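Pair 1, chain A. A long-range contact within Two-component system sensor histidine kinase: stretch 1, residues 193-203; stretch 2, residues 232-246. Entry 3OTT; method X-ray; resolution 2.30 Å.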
# COMPACT_ATOMS: atom_id res chain seq x y z
N VAL A 193 -18.95 10.17 -28.82
CA VAL A 193 -18.67 9.49 -27.57
C VAL A 193 -18.59 10.51 -26.46
O VAL A 193 -17.56 11.17 -26.31
CB VAL A 193 -17.40 8.65 -27.64
CG1 VAL A 193 -17.01 8.17 -26.23
CG2 VAL A 193 -17.58 7.45 -28.58
N ASN A 194 -19.66 10.61 -25.67
CA ASN A 194 -19.79 11.63 -24.63
C ASN A 194 -19.11 11.24 -23.36
O ASN A 194 -18.80 12.13 -22.52
CB ASN A 194 -21.24 11.84 -24.19
CG ASN A 194 -22.18 12.12 -25.30
OD1 ASN A 194 -21.94 13.01 -26.13
ND2 ASN A 194 -23.29 11.38 -25.32
N SER A 195 -18.94 9.94 -23.12
CA SER A 195 -18.56 9.56 -21.74
C SER A 195 -17.86 8.21 -21.66
O SER A 195 -18.24 7.28 -22.41
CB SER A 195 -19.83 9.52 -20.86
OG SER A 195 -19.45 9.32 -19.53
N LEU A 196 -16.87 8.13 -20.75
CA LEU A 196 -16.00 6.99 -20.60
C LEU A 196 -15.78 6.71 -19.14
O LEU A 196 -15.62 7.64 -18.37
CB LEU A 196 -14.62 7.24 -21.26
CG LEU A 196 -14.57 7.40 -22.79
CD1 LEU A 196 -13.10 7.69 -23.29
CD2 LEU A 196 -15.15 6.18 -23.44
N LEU A 197 -15.71 5.44 -18.78
CA LEU A 197 -15.51 5.08 -17.39
C LEU A 197 -14.83 3.72 -17.28
O LEU A 197 -15.30 2.69 -17.85
CB LEU A 197 -16.83 5.06 -16.60
CG LEU A 197 -16.69 4.70 -15.10
CD1 LEU A 197 -16.12 5.83 -14.21
CD2 LEU A 197 -18.01 4.20 -14.51
N GLU A 198 -13.75 3.70 -16.52
CA GLU A 198 -13.07 2.46 -16.26
C GLU A 198 -13.77 1.74 -15.14
O GLU A 198 -14.16 2.35 -14.18
CB GLU A 198 -11.64 2.70 -15.86
CG GLU A 198 -10.89 1.37 -15.61
CD GLU A 198 -9.50 1.55 -15.00
OE1 GLU A 198 -9.25 2.56 -14.24
OE2 GLU A 198 -8.68 0.65 -15.27
N ASP A 199 -13.86 0.41 -15.26
CA ASP A 199 -14.48 -0.46 -14.24
C ASP A 199 -13.52 -1.62 -13.99
O ASP A 199 -13.52 -2.58 -14.76
CB ASP A 199 -15.79 -1.03 -14.82
CG ASP A 199 -16.62 -1.82 -13.81
OD1 ASP A 199 -16.06 -2.26 -12.79
OD2 ASP A 199 -17.85 -1.96 -14.00
N THR A 200 -12.73 -1.56 -12.92
CA THR A 200 -11.70 -2.60 -12.58
C THR A 200 -12.30 -3.91 -12.11
O THR A 200 -11.67 -4.96 -12.19
CB THR A 200 -10.70 -2.08 -11.55
OG1 THR A 200 -11.41 -1.55 -10.42
CG2 THR A 200 -9.91 -0.95 -12.14
N THR A 201 -13.54 -3.89 -11.62
CA THR A 201 -14.20 -5.11 -11.17
C THR A 201 -14.76 -5.88 -12.35
O THR A 201 -14.64 -7.06 -12.38
CB THR A 201 -15.33 -4.81 -10.19
OG1 THR A 201 -14.77 -4.15 -9.08
CG2 THR A 201 -16.01 -6.13 -9.69
N ARG A 202 -15.38 -5.22 -13.33
CA ARG A 202 -15.78 -5.93 -14.55
C ARG A 202 -14.64 -6.01 -15.55
O ARG A 202 -14.75 -6.73 -16.55
CB ARG A 202 -17.01 -5.27 -15.18
CG ARG A 202 -18.36 -5.47 -14.34
CD ARG A 202 -19.58 -4.73 -14.93
NE ARG A 202 -20.69 -4.77 -13.96
CZ ARG A 202 -20.94 -3.86 -12.99
NH1 ARG A 202 -20.21 -2.76 -12.84
NH2 ARG A 202 -21.99 -4.03 -12.20
N GLN A 203 -13.55 -5.29 -15.30
CA GLN A 203 -12.41 -5.22 -16.25
C GLN A 203 -12.79 -4.76 -17.67
O GLN A 203 -12.40 -5.40 -18.67
CB GLN A 203 -11.65 -6.53 -16.27
CG GLN A 203 -11.17 -6.89 -14.81
CD GLN A 203 -10.38 -8.14 -14.76
OE1 GLN A 203 -10.78 -9.20 -15.32
NE2 GLN A 203 -9.22 -8.05 -14.13
N ASN A 232 -32.13 8.58 -26.81
CA ASN A 232 -31.56 8.97 -25.51
C ASN A 232 -30.05 9.00 -25.69
O ASN A 232 -29.53 8.34 -26.58
CB ASN A 232 -32.02 8.00 -24.42
CG ASN A 232 -32.07 8.63 -22.99
OD1 ASN A 232 -31.63 9.79 -22.75
ND2 ASN A 232 -32.62 7.85 -22.03
N SER A 233 -29.33 9.81 -24.96
CA SER A 233 -27.88 9.73 -25.03
C SER A 233 -27.34 9.60 -23.63
O SER A 233 -27.92 10.12 -22.68
CB SER A 233 -27.27 10.96 -25.69
OG SER A 233 -27.84 12.09 -25.10
N ILE A 234 -26.24 8.87 -23.50
CA ILE A 234 -25.59 8.75 -22.26
C ILE A 234 -24.63 9.91 -22.12
O ILE A 234 -23.73 10.07 -22.95
CB ILE A 234 -24.81 7.47 -22.18
CG1 ILE A 234 -25.73 6.27 -22.39
CG2 ILE A 234 -24.10 7.35 -20.80
CD1 ILE A 234 -26.42 5.88 -21.22
N LYS A 235 -24.81 10.71 -21.08
CA LYS A 235 -23.98 11.91 -20.83
C LYS A 235 -22.93 11.73 -19.75
O LYS A 235 -21.94 12.45 -19.70
CB LYS A 235 -24.88 13.09 -20.43
CG LYS A 235 -26.05 13.28 -21.35
CD LYS A 235 -26.63 14.69 -21.28
CE LYS A 235 -27.34 15.10 -22.60
NZ LYS A 235 -26.56 14.80 -23.90
N SER A 236 -23.16 10.81 -18.83
CA SER A 236 -22.23 10.69 -17.70
C SER A 236 -22.30 9.30 -17.11
O SER A 236 -23.31 8.64 -17.21
CB SER A 236 -22.62 11.72 -16.62
OG SER A 236 -24.04 11.66 -16.39
N LEU A 237 -21.23 8.88 -16.44
CA LEU A 237 -21.13 7.48 -15.97
C LEU A 237 -20.36 7.56 -14.68
O LEU A 237 -19.44 8.36 -14.59
CB LEU A 237 -20.36 6.59 -16.96
CG LEU A 237 -20.88 6.41 -18.40
CD1 LEU A 237 -19.86 5.84 -19.44
CD2 LEU A 237 -22.17 5.49 -18.42
N ALA A 238 -20.76 6.74 -13.70
CA ALA A 238 -20.03 6.49 -12.45
C ALA A 238 -20.43 5.09 -11.94
O ALA A 238 -21.49 4.54 -12.34
CB ALA A 238 -20.44 7.54 -11.34
N LEU A 239 -19.65 4.60 -11.01
CA LEU A 239 -19.94 3.39 -10.25
C LEU A 239 -20.25 3.71 -8.79
O LEU A 239 -19.50 4.50 -8.16
CB LEU A 239 -18.70 2.47 -10.20
CG LEU A 239 -18.29 1.92 -11.60
CD1 LEU A 239 -16.83 1.43 -11.52
CD2 LEU A 239 -19.26 0.81 -12.07
N ASP A 240 -21.23 3.02 -8.22
CA ASP A 240 -21.61 3.31 -6.90
C ASP A 240 -20.92 2.41 -5.89
O ASP A 240 -20.07 1.59 -6.26
CB ASP A 240 -23.13 3.40 -6.77
CG ASP A 240 -23.82 2.03 -6.78
OD1 ASP A 240 -23.16 0.96 -6.70
OD2 ASP A 240 -25.05 2.07 -6.89
N GLY A 241 -21.24 2.56 -4.61
CA GLY A 241 -20.53 1.80 -3.57
C GLY A 241 -20.77 0.28 -3.67
O GLY A 241 -19.93 -0.51 -3.22
N ASN A 242 -21.92 -0.09 -4.22
CA ASN A 242 -22.25 -1.47 -4.54
C ASN A 242 -21.56 -2.03 -5.83
O ASN A 242 -21.74 -3.18 -6.14
CB ASN A 242 -23.79 -1.59 -4.68
CG ASN A 242 -24.55 -1.13 -3.39
OD1 ASN A 242 -24.01 -1.17 -2.26
ND2 ASN A 242 -25.82 -0.69 -3.56
N GLY A 243 -20.78 -1.23 -6.56
CA GLY A 243 -20.24 -1.67 -7.84
C GLY A 243 -21.25 -1.62 -9.01
O GLY A 243 -20.97 -2.08 -10.12
N ASP A 244 -22.42 -1.03 -8.78
CA ASP A 244 -23.32 -0.80 -9.87
C ASP A 244 -22.95 0.38 -10.74
O ASP A 244 -22.46 1.40 -10.24
CB ASP A 244 -24.71 -0.63 -9.34
CG ASP A 244 -25.24 -1.93 -8.76
OD1 ASP A 244 -24.71 -3.03 -9.11
OD2 ASP A 244 -26.20 -1.86 -7.98
N LEU A 245 -23.24 0.22 -12.03
CA LEU A 245 -22.97 1.23 -12.98
C LEU A 245 -24.14 2.18 -13.09
O LEU A 245 -25.27 1.76 -13.28
CB LEU A 245 -22.67 0.55 -14.29
CG LEU A 245 -22.18 1.26 -15.53
CD1 LEU A 245 -23.37 1.77 -16.27
CD2 LEU A 245 -21.05 2.29 -15.31
N LEU A 246 -23.86 3.48 -12.98
CA LEU A 246 -24.91 4.50 -13.05
C LEU A 246 -24.72 5.26 -14.29
O LEU A 246 -23.60 5.69 -14.58
CB LEU A 246 -24.84 5.47 -11.89
CG LEU A 246 -25.39 5.16 -10.50
CD1 LEU A 246 -25.40 3.74 -10.02
CD2 LEU A 246 -24.71 6.08 -9.43
O HOH W 1 -18.52 10.63 -16.89

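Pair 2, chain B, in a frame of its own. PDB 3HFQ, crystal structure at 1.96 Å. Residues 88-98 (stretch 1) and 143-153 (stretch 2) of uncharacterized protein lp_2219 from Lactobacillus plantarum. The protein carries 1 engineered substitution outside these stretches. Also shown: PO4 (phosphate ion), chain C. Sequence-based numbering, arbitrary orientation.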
# COMPACT_ATOMS: atom_id res chain seq x y z
N PRO B 88 10.44 6.99 -4.77
CA PRO B 88 9.30 7.11 -3.85
C PRO B 88 8.96 5.77 -3.17
O PRO B 88 9.65 4.77 -3.38
CB PRO B 88 8.18 7.62 -4.75
CG PRO B 88 8.53 7.02 -6.09
CD PRO B 88 10.03 7.22 -6.16
N ALA B 89 7.90 5.76 -2.36
CA ALA B 89 7.50 4.56 -1.64
C ALA B 89 6.06 4.11 -1.88
O ALA B 89 5.68 3.00 -1.50
CB ALA B 89 7.72 4.77 -0.14
N TYR B 90 5.27 4.97 -2.51
CA TYR B 90 3.87 4.66 -2.79
C TYR B 90 3.48 5.36 -4.09
O TYR B 90 4.04 6.40 -4.43
CB TYR B 90 2.99 5.18 -1.65
CG TYR B 90 1.53 4.75 -1.71
CD1 TYR B 90 1.14 3.50 -1.21
CD2 TYR B 90 0.55 5.58 -2.24
CE1 TYR B 90 -0.20 3.10 -1.24
CE2 TYR B 90 -0.80 5.19 -2.28
CZ TYR B 90 -1.16 3.95 -1.78
OH TYR B 90 -2.48 3.55 -1.79
N VAL B 91 2.53 4.77 -4.81
CA VAL B 91 2.04 5.35 -6.06
C VAL B 91 0.58 4.96 -6.25
O VAL B 91 0.20 3.83 -5.94
CB VAL B 91 2.90 4.88 -7.27
CG1 VAL B 91 2.84 3.36 -7.42
CG2 VAL B 91 2.43 5.57 -8.55
N ALA B 92 -0.24 5.90 -6.71
CA ALA B 92 -1.67 5.63 -6.93
C ALA B 92 -2.19 6.38 -8.16
O ALA B 92 -1.60 7.37 -8.58
CB ALA B 92 -2.47 6.04 -5.69
N VAL B 93 -3.30 5.90 -8.71
CA VAL B 93 -3.90 6.52 -9.89
C VAL B 93 -5.26 7.16 -9.59
O VAL B 93 -6.09 6.59 -8.88
CB VAL B 93 -4.10 5.48 -11.03
CG1 VAL B 93 -4.88 6.11 -12.19
CG2 VAL B 93 -2.74 4.99 -11.53
N ASP B 94 -5.47 8.36 -10.14
CA ASP B 94 -6.72 9.09 -10.01
C ASP B 94 -7.36 8.99 -11.39
O ASP B 94 -6.98 9.71 -12.31
CB ASP B 94 -6.45 10.57 -9.68
CG ASP B 94 -7.71 11.34 -9.35
OD1 ASP B 94 -8.77 11.03 -9.93
OD2 ASP B 94 -7.64 12.27 -8.51
N GLU B 95 -8.32 8.08 -11.55
CA GLU B 95 -8.97 7.88 -12.84
C GLU B 95 -9.70 9.11 -13.37
O GLU B 95 -9.48 9.52 -14.51
CB GLU B 95 -9.95 6.71 -12.79
CG GLU B 95 -9.32 5.33 -12.71
CD GLU B 95 -8.52 4.98 -13.95
OE1 GLU B 95 -8.74 5.60 -15.01
OE2 GLU B 95 -7.67 4.06 -13.87
N ALA B 96 -10.57 9.69 -12.55
CA ALA B 96 -11.35 10.86 -12.95
C ALA B 96 -10.51 12.05 -13.40
O ALA B 96 -10.81 12.66 -14.43
CB ALA B 96 -12.29 11.27 -11.82
N ARG B 97 -9.48 12.38 -12.63
CA ARG B 97 -8.62 13.52 -12.95
C ARG B 97 -7.45 13.17 -13.87
O ARG B 97 -6.76 14.07 -14.37
CB ARG B 97 -8.04 14.14 -11.67
CG ARG B 97 -9.07 14.69 -10.68
CD ARG B 97 -8.37 15.47 -9.57
NE ARG B 97 -9.31 16.07 -8.61
CZ ARG B 97 -9.71 15.48 -7.49
NH1 ARG B 97 -9.26 14.27 -7.17
NH2 ARG B 97 -10.56 16.10 -6.68
N GLN B 98 -7.22 11.88 -14.09
CA GLN B 98 -6.11 11.43 -14.92
C GLN B 98 -4.78 11.94 -14.37
O GLN B 98 -3.99 12.59 -15.07
CB GLN B 98 -6.31 11.87 -16.37
CG GLN B 98 -7.37 11.04 -17.10
CD GLN B 98 -6.95 9.58 -17.26
OE1 GLN B 98 -6.00 9.28 -17.97
NE2 GLN B 98 -7.66 8.68 -16.58
N ILE B 143 6.83 10.77 4.07
CA ILE B 143 5.52 10.52 3.48
C ILE B 143 5.47 9.08 2.99
O ILE B 143 6.37 8.63 2.28
CB ILE B 143 5.24 11.50 2.31
CG1 ILE B 143 5.44 12.94 2.78
CG2 ILE B 143 3.82 11.33 1.81
CD1 ILE B 143 4.55 13.34 3.97
N HIS B 144 4.41 8.36 3.34
CA HIS B 144 4.32 6.95 2.95
C HIS B 144 3.02 6.55 2.25
O HIS B 144 2.85 5.38 1.88
CB HIS B 144 4.49 6.08 4.20
CG HIS B 144 5.32 4.86 3.97
ND1 HIS B 144 5.13 4.02 2.89
CD2 HIS B 144 6.35 4.34 4.68
CE1 HIS B 144 6.02 3.04 2.94
NE2 HIS B 144 6.77 3.21 4.02
N TYR B 145 2.12 7.50 2.07
CA TYR B 145 0.83 7.19 1.45
C TYR B 145 0.21 8.44 0.87
O TYR B 145 0.19 9.49 1.50
CB TYR B 145 -0.08 6.56 2.52
CG TYR B 145 -1.49 6.19 2.08
CD1 TYR B 145 -2.51 7.15 2.07
CD2 TYR B 145 -1.80 4.88 1.73
CE1 TYR B 145 -3.82 6.80 1.71
CE2 TYR B 145 -3.11 4.53 1.37
CZ TYR B 145 -4.11 5.49 1.36
OH TYR B 145 -5.39 5.14 1.00
N THR B 146 -0.28 8.31 -0.36
CA THR B 146 -0.94 9.40 -1.07
C THR B 146 -2.06 8.79 -1.90
O THR B 146 -1.83 8.31 -3.01
CB THR B 146 0.02 10.14 -2.03
OG1 THR B 146 0.64 9.19 -2.91
CG2 THR B 146 1.10 10.89 -1.26
N ASP B 147 -3.27 8.77 -1.36
CA ASP B 147 -4.39 8.20 -2.09
C ASP B 147 -5.70 8.95 -1.82
O ASP B 147 -5.80 9.70 -0.86
CB ASP B 147 -4.54 6.71 -1.76
CG ASP B 147 -4.84 5.87 -3.00
OD1 ASP B 147 -5.57 6.36 -3.88
OD2 ASP B 147 -4.34 4.73 -3.08
N LEU B 148 -6.68 8.71 -2.68
CA LEU B 148 -7.98 9.39 -2.61
C LEU B 148 -8.93 9.05 -1.47
O LEU B 148 -9.01 7.91 -1.02
CB LEU B 148 -8.72 9.19 -3.94
CG LEU B 148 -8.03 9.74 -5.19
CD1 LEU B 148 -8.72 9.22 -6.43
CD2 LEU B 148 -8.04 11.27 -5.15
N THR B 149 -9.67 10.06 -1.02
CA THR B 149 -10.65 9.89 0.04
C THR B 149 -11.98 9.64 -0.67
O THR B 149 -12.07 9.79 -1.88
CB THR B 149 -10.81 11.18 0.90
OG1 THR B 149 -11.26 12.25 0.07
CG2 THR B 149 -9.48 11.56 1.55
N PRO B 150 -13.03 9.27 0.08
CA PRO B 150 -14.34 9.01 -0.53
C PRO B 150 -14.87 10.16 -1.38
O PRO B 150 -15.55 9.93 -2.38
CB PRO B 150 -15.23 8.73 0.69
CG PRO B 150 -14.27 8.08 1.65
CD PRO B 150 -13.06 8.98 1.53
N ASP B 151 -14.56 11.39 -0.99
CA ASP B 151 -15.03 12.56 -1.73
C ASP B 151 -13.95 13.14 -2.64
O ASP B 151 -13.98 14.31 -3.01
CB ASP B 151 -15.57 13.63 -0.76
CG ASP B 151 -14.54 14.10 0.24
OD1 ASP B 151 -13.60 13.34 0.54
OD2 ASP B 151 -14.69 15.23 0.74
N ASN B 152 -12.99 12.29 -2.98
CA ASN B 152 -11.90 12.62 -3.88
C ASN B 152 -10.88 13.68 -3.49
O ASN B 152 -10.32 14.36 -4.35
CB ASN B 152 -12.47 12.91 -5.27
CG ASN B 152 -13.10 11.68 -5.89
OD1 ASN B 152 -12.41 10.70 -6.20
ND2 ASN B 152 -14.42 11.70 -6.05
N ARG B 153 -10.65 13.82 -2.19
CA ARG B 153 -9.62 14.72 -1.71
C ARG B 153 -8.45 13.75 -1.60
O ARG B 153 -8.62 12.56 -1.88
CB ARG B 153 -9.98 15.30 -0.34
CG ARG B 153 -11.27 16.14 -0.34
CD ARG B 153 -11.51 16.70 1.06
NE ARG B 153 -12.90 17.12 1.28
CZ ARG B 153 -13.33 18.38 1.24
NH1 ARG B 153 -12.49 19.37 0.98
NH2 ARG B 153 -14.61 18.65 1.49
P PO4 C . 8.83 1.41 5.78
O1 PO4 C . 10.11 0.66 6.32
O2 PO4 C . 7.62 0.40 5.69
O3 PO4 C . 8.46 2.59 6.75
O4 PO4 C . 9.12 1.98 4.34
O HOH W 2 -6.58 5.61 -6.24
O HOH W 3 -11.03 11.75 -8.47

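The two pairs differ most at the middle of the strands, where pair 1 packs aliphatic side chains and pair 2 places a tyrosine bound to an aspartate. In pair 1, Leu A197 lies against stretch 2, its CB 3.9 Å from Leu A237 CB and its CD2 3.7 Å from both Leu A239 CG and Leu A245 CD2. The matching residue in pair 2 is Ala B92, whose CB comes closest to Thr B146 at its O (3.6 Å) and to Asp B147 at its OD2 (3.5 Å). Bulk is supplied instead two residues earlier by Tyr B90, which matches the small Ser A195. Its ring lies obliquely to that of Tyr B145, with centroids 4.8 Å apart and planes at 36°, and Tyr B90 OH donates a hydrogen bond of 2.6 Å to Asp B147 OD2. Ala A238, the counterpart of Asp B147, offers no such acceptor. Ser A195 OG instead lies 3.4 Å from Leu A237 CG; Ser A195 OG and water 1 share a hydrogen bond of 3.1 Å, and Leu A237 N donates to the same water at 3.3 Å. Thr B146 O, 3.4 Å from Tyr B90 CE2 and 3.6 Å from Ala B92 CB, is buried by the contact with no polar partner in the model.

These solutions rest on a common backbone, which superposes with an RMSD of 0.8 Å over 14 central residues. In each pair two strands run in roughly the same direction, at 30° in pair 1 and 5° in pair 2, and each second strand leads into a type I turn, Asp A240 to Gly A243 or Thr B149 to Asn B152.

At the end of the first strand and just past it, the chemistry converges. Asp A199 and Asp B94 match, as do Arg A202 and Arg B97. Each aspartate accepts from the arginine backbone through OD1 (Arg A202 N to Asp A199 OD1 and Arg B97 N to Asp B94 OD1, both 3.1 Å) and forms a salt bridge through OD2, with Arg A202 NH1 at 2.7 Å from Asp A199 OD2 and Arg B97 NH1 at 2.9 Å from Asp B94 OD2. So held, the guanidinium grips the turn with two hydrogen bonds to one carbonyl: Arg A202 NH1 and NH2 lie 2.9 and 3.0 Å from Gly A243 O, Arg B97 NH1 and NH2 3.0 and 2.9 Å from Asn B152 O. Because the acceptor is a backbone oxygen, the bond pair is the same whether the residue is glycine or asparagine, although only Asn B152 adds a side-chain contact, its CB 4.0 Å from Arg B97 NH1. The matching leucines lie at the guanidinium edge, with Leu A239 CD2 and Leu B148 CD2 each 3.8 Å from NH1 of Arg A202 and Arg B97, respectively.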